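Local coordinates for protein acetyltransferase, GNAT family (Colwellia psychrerythraea, PDB 3IWG) that probably transfers an acyl group, most likely acetyl from acetyl-CoA, to an acceptor substrate, at residues 108-111 with 112-116; 184-188 with 189-193. All coordinates share one frame; numbering follows the deposited sequence.

Contact 1: 108-111 with 112-116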
loop_
_atom_site.group_PDB
_atom_site.type_symbol
_atom_site.label_atom_id
_atom_site.label_comp_id
_atom_site.label_asym_id
_atom_site.label_seq_id
_atom_site.Cartn_x
_atom_site.Cartn_y
_atom_site.Cartn_z
ATOM N N ASN A 108 -12.995 -7.602 -29.215
ATOM C CA ASN A 108 -12.600 -8.962 -29.556
ATOM C C ASN A 108 -12.783 -9.940 -28.420
ATOM O O ASN A 108 -13.244 -11.040 -28.606
ATOM C CB ASN A 108 -11.174 -9.001 -30.069
ATOM C CG ASN A 108 -11.070 -8.615 -31.541
ATOM O OD1 ASN A 108 -10.341 -7.692 -31.906
ATOM N ND2 ASN A 108 -11.762 -9.347 -32.392
ATOM N N TYR A 109 -12.440 -9.532 -27.217
ATOM C CA TYR A 109 -12.499 -10.441 -26.069
ATOM C C TYR A 109 -13.958 -10.638 -25.750
ATOM O O TYR A 109 -14.420 -11.759 -25.510
ATOM C CB TYR A 109 -11.653 -9.812 -24.934
ATOM C CG TYR A 109 -11.752 -10.361 -23.526
ATOM C CD1 TYR A 109 -12.095 -11.668 -23.272
ATOM C CD2 TYR A 109 -11.451 -9.544 -22.438
ATOM C CE1 TYR A 109 -12.143 -12.160 -21.974
ATOM C CE2 TYR A 109 -11.518 -10.026 -21.146
ATOM C CZ TYR A 109 -11.864 -11.330 -20.914
ATOM O OH TYR A 109 -11.981 -11.803 -19.612
ATOM N N GLN A 110 -14.714 -9.556 -25.796
ATOM C CA GLN A 110 -16.178 -9.634 -25.538
ATOM C C GLN A 110 -16.879 -10.586 -26.510
ATOM O O GLN A 110 -17.733 -11.401 -26.104
ATOM C CB GLN A 110 -16.829 -8.244 -25.633
ATOM C CG GLN A 110 -18.325 -8.248 -25.439
ATOM C CD GLN A 110 -18.981 -6.866 -25.586
ATOM O OE1 GLN A 110 -19.576 -6.360 -24.626
ATOM N NE2 GLN A 110 -18.860 -6.250 -26.762
ATOM N N ALA A 111 -16.518 -10.484 -27.787
ATOM C CA ALA A 111 -17.174 -11.290 -28.786
ATOM C C ALA A 111 -17.088 -12.725 -28.383
ATOM O O ALA A 111 -18.080 -13.465 -28.446
ATOM C CB ALA A 111 -16.540 -11.094 -30.168
ATOM N N LEU A 112 -15.892 -13.119 -27.948
ATOM C CA LEU A 112 -15.630 -14.525 -27.720
ATOM C C LEU A 112 -16.359 -14.973 -26.504
ATOM O O LEU A 112 -16.828 -16.104 -26.465
ATOM C CB LEU A 112 -14.124 -14.797 -27.623
ATOM C CG LEU A 112 -13.401 -14.423 -28.919
ATOM C CD1 LEU A 112 -11.839 -14.437 -28.788
ATOM C CD2 LEU A 112 -13.865 -15.376 -30.006
ATOM N N CYS A 113 -16.487 -14.091 -25.520
ATOM C CA CYS A 113 -17.270 -14.404 -24.331
ATOM C C CYS A 113 -18.723 -14.617 -24.686
ATOM O O CYS A 113 -19.341 -15.597 -24.265
ATOM C CB CYS A 113 -17.180 -13.293 -23.288
ATOM S SG CYS A 113 -15.500 -13.034 -22.505
ATOM N N LEU A 114 -19.271 -13.690 -25.468
ATOM C CA LEU A 114 -20.641 -13.810 -25.981
ATOM C C LEU A 114 -20.851 -15.182 -26.589
ATOM O O LEU A 114 -21.774 -15.853 -26.187
ATOM C CB LEU A 114 -20.973 -12.699 -26.990
ATOM C CG LEU A 114 -21.165 -11.346 -26.302
ATOM C CD1 LEU A 114 -21.166 -10.179 -27.268
ATOM C CD2 LEU A 114 -22.433 -11.381 -25.452
ATOM N N ASP A 115 -19.943 -15.606 -27.481
ATOM C CA ASP A 115 -20.038 -16.892 -28.196
ATOM C C ASP A 115 -20.081 -18.068 -27.256
ATOM O O ASP A 115 -20.768 -19.049 -27.490
ATOM C CB ASP A 115 -18.804 -17.120 -29.125
ATOM C CG ASP A 115 -18.787 -16.204 -30.386
ATOM O OD1 ASP A 115 -19.835 -15.586 -30.689
ATOM O OD2 ASP A 115 -17.739 -16.120 -31.089
ATOM N N ASN A 116 -19.331 -17.983 -26.166
ATOM C CA ASN A 116 -19.078 -19.180 -25.399
ATOM C C ASN A 116 -19.696 -19.225 -24.043
ATOM O O ASN A 116 -19.425 -20.158 -23.298
ATOM C CB ASN A 116 -17.583 -19.347 -25.246
ATOM C CG ASN A 116 -16.921 -19.553 -26.534
ATOM O OD1 ASN A 116 -16.888 -20.667 -27.041
ATOM N ND2 ASN A 116 -16.360 -18.480 -27.085
#
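Cys113 sets its sulfur obliquely against the ring of Tyr109, one helical turn earlier, with Cys113 SG 3.5 Å from Tyr109 CE1. Cys113 SG stands 4.3 Å from the centroid of the Tyr109 ring, 47° off the normal, a Cys sulfur-aromatic contact in which a small, polarisable thiol can come close to the pi system. Tyr109 turns CG anti to its own nitrogen (chi1 167°), while the thiol of Cys113 lies beside its backbone N (chi1 -67°), and these two choices bring ring and sulfur together. On another side of the helix Gln110 and Leu114 run side by side in the same direction, Gln110 CG 3.9 Å from Leu114 CD1, so that the methylene part of the glutamine serves as apolar surface. Behind the side chains lies the i to i+4 bonding of helix 107-116, an amphipathic helix laid on strands 65-71 and 99-103 and on the C-terminal strand 262-273: Leu114 N reaches Gln110 O at 2.8 Å, and Cys113 N binds Tyr109 O. At the last turn the amide of Asn116 folds back, its ND2 pointing at Leu112 O, modelled so close (2.5 Å) that the length is doubtful. Farther out, buried Cys113 also touches Ala100 and Phe271, Tyr109 rests on Ala100 too, and Leu112 packs against Phe83 of helix 76-87, whose Thr84 hydroxyl bonds Asn116 OD1.

Contact 2: 184-188 with 189-193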
loop_
_atom_site.group_PDB
_atom_site.type_symbol
_atom_site.label_atom_id
_atom_site.label_comp_id
_atom_site.label_asym_id
_atom_site.label_seq_id
_atom_site.Cartn_x
_atom_site.Cartn_y
_atom_site.Cartn_z
ATOM N N GLY A 184 -9.845 15.334 0.966
ATOM C CA GLY A 184 -10.825 15.234 2.031
ATOM C C GLY A 184 -11.714 16.450 2.057
ATOM O O GLY A 184 -11.266 17.558 1.751
ATOM N N TYR A 185 -12.974 16.226 2.391
ATOM C CA TYR A 185 -13.922 17.302 2.580
ATOM C C TYR A 185 -14.298 17.263 4.043
ATOM O O TYR A 185 -14.875 16.294 4.519
ATOM C CB TYR A 185 -15.131 17.104 1.663
ATOM C CG TYR A 185 -16.235 18.131 1.745
ATOM C CD1 TYR A 185 -15.960 19.496 1.719
ATOM C CD2 TYR A 185 -17.568 17.734 1.781
ATOM C CE1 TYR A 185 -16.983 20.436 1.757
ATOM C CE2 TYR A 185 -18.609 18.661 1.850
ATOM C CZ TYR A 185 -18.315 20.002 1.833
ATOM O OH TYR A 185 -19.335 20.910 1.857
ATOM N N TRP A 186 -13.930 18.338 4.737
ATOM C CA TRP A 186 -13.876 18.406 6.191
ATOM C C TRP A 186 -14.889 19.371 6.730
ATOM O O TRP A 186 -15.234 20.393 6.109
ATOM C CB TRP A 186 -12.493 18.920 6.657
ATOM C CG TRP A 186 -11.369 18.001 6.351
ATOM C CD1 TRP A 186 -10.635 17.960 5.220
ATOM C CD2 TRP A 186 -10.851 16.998 7.202
ATOM N NE1 TRP A 186 -9.676 16.995 5.311
ATOM C CE2 TRP A 186 -9.792 16.383 6.527
ATOM C CE3 TRP A 186 -11.163 16.572 8.494
ATOM C CZ2 TRP A 186 -9.045 15.345 7.093
ATOM C CZ3 TRP A 186 -10.403 15.553 9.066
ATOM C CH2 TRP A 186 -9.372 14.953 8.366
ATOM N N HIS A 187 -15.351 19.061 7.918
ATOM C CA HIS A 187 -16.149 19.993 8.659
ATOM C C HIS A 187 -15.906 19.770 10.111
ATOM O O HIS A 187 -16.058 18.645 10.596
ATOM C CB HIS A 187 -17.611 19.773 8.363
ATOM C CG HIS A 187 -18.510 20.678 9.130
ATOM N ND1 HIS A 187 -19.599 20.213 9.822
ATOM C CD2 HIS A 187 -18.467 22.017 9.335
ATOM C CE1 HIS A 187 -20.209 21.232 10.405
ATOM N NE2 HIS A 187 -19.537 22.338 10.127
ATOM N N LYS A 188 -15.541 20.848 10.800
ATOM C CA LYS A 188 -15.342 20.849 12.270
ATOM C C LYS A 188 -14.400 19.723 12.721
ATOM O O LYS A 188 -14.733 18.964 13.619
ATOM C CB LYS A 188 -16.693 20.755 12.987
ATOM C CG LYS A 188 -17.442 22.118 13.068
ATOM C CD LYS A 188 -18.841 22.026 13.814
ATOM C CE LYS A 188 -19.373 23.464 14.183
ATOM N NZ LYS A 188 -20.766 23.457 14.783
ATOM N N GLY A 189 -13.245 19.601 12.056
ATOM C CA GLY A 189 -12.316 18.512 12.333
ATOM C C GLY A 189 -12.723 17.096 11.890
ATOM O O GLY A 189 -12.018 16.133 12.181
ATOM N N LYS A 190 -13.835 16.936 11.180
ATOM C CA LYS A 190 -14.246 15.594 10.717
ATOM C C LYS A 190 -14.445 15.507 9.192
ATOM O O LYS A 190 -14.738 16.500 8.512
ATOM C CB LYS A 190 -15.524 15.146 11.457
ATOM C CG LYS A 190 -15.273 14.604 12.865
ATOM C CD LYS A 190 -16.563 14.600 13.711
ATOM C CE LYS A 190 -16.296 14.035 15.146
ATOM N NZ LYS A 190 -16.291 12.495 15.178
ATOM N N LEU A 191 -14.271 14.292 8.688
ATOM C CA LEU A 191 -14.328 14.003 7.275
ATOM C C LEU A 191 -15.783 13.825 6.867
ATOM O O LEU A 191 -16.442 12.961 7.402
ATOM C CB LEU A 191 -13.547 12.716 6.967
ATOM C CG LEU A 191 -12.101 12.942 6.545
ATOM C CD1 LEU A 191 -11.411 11.600 6.291
ATOM C CD2 LEU A 191 -12.026 13.862 5.265
ATOM N N LEU A 192 -16.286 14.641 5.942
ATOM C CA LEU A 192 -17.588 14.384 5.355
ATOM C C LEU A 192 -17.460 13.463 4.132
ATOM O O LEU A 192 -18.398 12.742 3.800
ATOM C CB LEU A 192 -18.274 15.681 4.978
ATOM C CG LEU A 192 -18.676 16.570 6.151
ATOM C CD1 LEU A 192 -19.342 17.845 5.687
ATOM C CD2 LEU A 192 -19.578 15.813 7.134
ATOM N N ALA A 193 -16.312 13.481 3.463
ATOM C CA ALA A 193 -16.112 12.614 2.325
ATOM C C ALA A 193 -14.648 12.541 1.978
ATOM O O ALA A 193 -13.911 13.442 2.313
ATOM C CB ALA A 193 -16.894 13.138 1.109
#
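The indole of Trp186 carries Leu191 on one face: Leu191 CD2 sits 3.8 Å from the centroid of the Trp186 six-membered ring and 20° off its normal, a CH-pi contact that suits a branched aliphatic chain beside a broad aromatic. At the indole's edge, near its plane, runs the turn backbone, with Gly189 O 3.6 Å from Trp186 CZ3. The imidazole of His187 has Lys188 CG over one face, toward the rim, while His187 CB meets Leu192 CD1 at 3.7 Å. Leu192 also passes across the Tyr185 side chain, its CB 3.9 Å from Tyr185 CD2, oblique to the ring. Trp186 keeps CG beside its backbone N (chi1 -66°), which swings the ring toward the neighbouring strand. With Trp186 replaced by an alanine, the Leu191 methyl is likely to lose its aromatic platform and the Gly189 backbone the ring edge beside it. Tyr185 O accepts from two successive amides, a short 2.6 Å bond from Leu192 N and a weak one from Ala193 N. Toward the tip, His187 N binds Lys190 O, whereas Lys190 N comes to His187 O from above the carbonyl plane. Lys188, though not a glycine, takes a positive phi, and so does Gly189 after it (71°), where glycine is favoured and a side chain would run into Lys188 O. Inward, Leu191 packs on Phe154 and Phe157 of helix 151-162, and Ala193, small enough for a buried place, meets Ile223 and Val227 of helix 223-237. The whole is an antiparallel beta hairpin closed by a type I' turn from His187 to Lys190, with a classic beta bulge where Leu192 and Ala193 both face Tyr185, in the second GNAT domain.

How the contacts relate
Contact 1 comes first along the chain and closes before contact 2 begins. Their centres lie 45 Å apart, on opposite sides of the chain's centre, and their nearest atoms are about 32 Å apart, so neither touches the other. Contact 1 lies in the N-terminal GNAT domain, where residues 108-116 form most of helix 107-116; contact 2 lies in the C-terminal one, where 184-193 span the hairpin of strands 182-187 and 190-199. One is a helix packed on strands, the other a hairpin at the surface. The pair thus marks far ends of a tandem GNAT protein, whose halves are tied together by the C-terminal strand 262-273, inserted between strands 99-103 and 117-129.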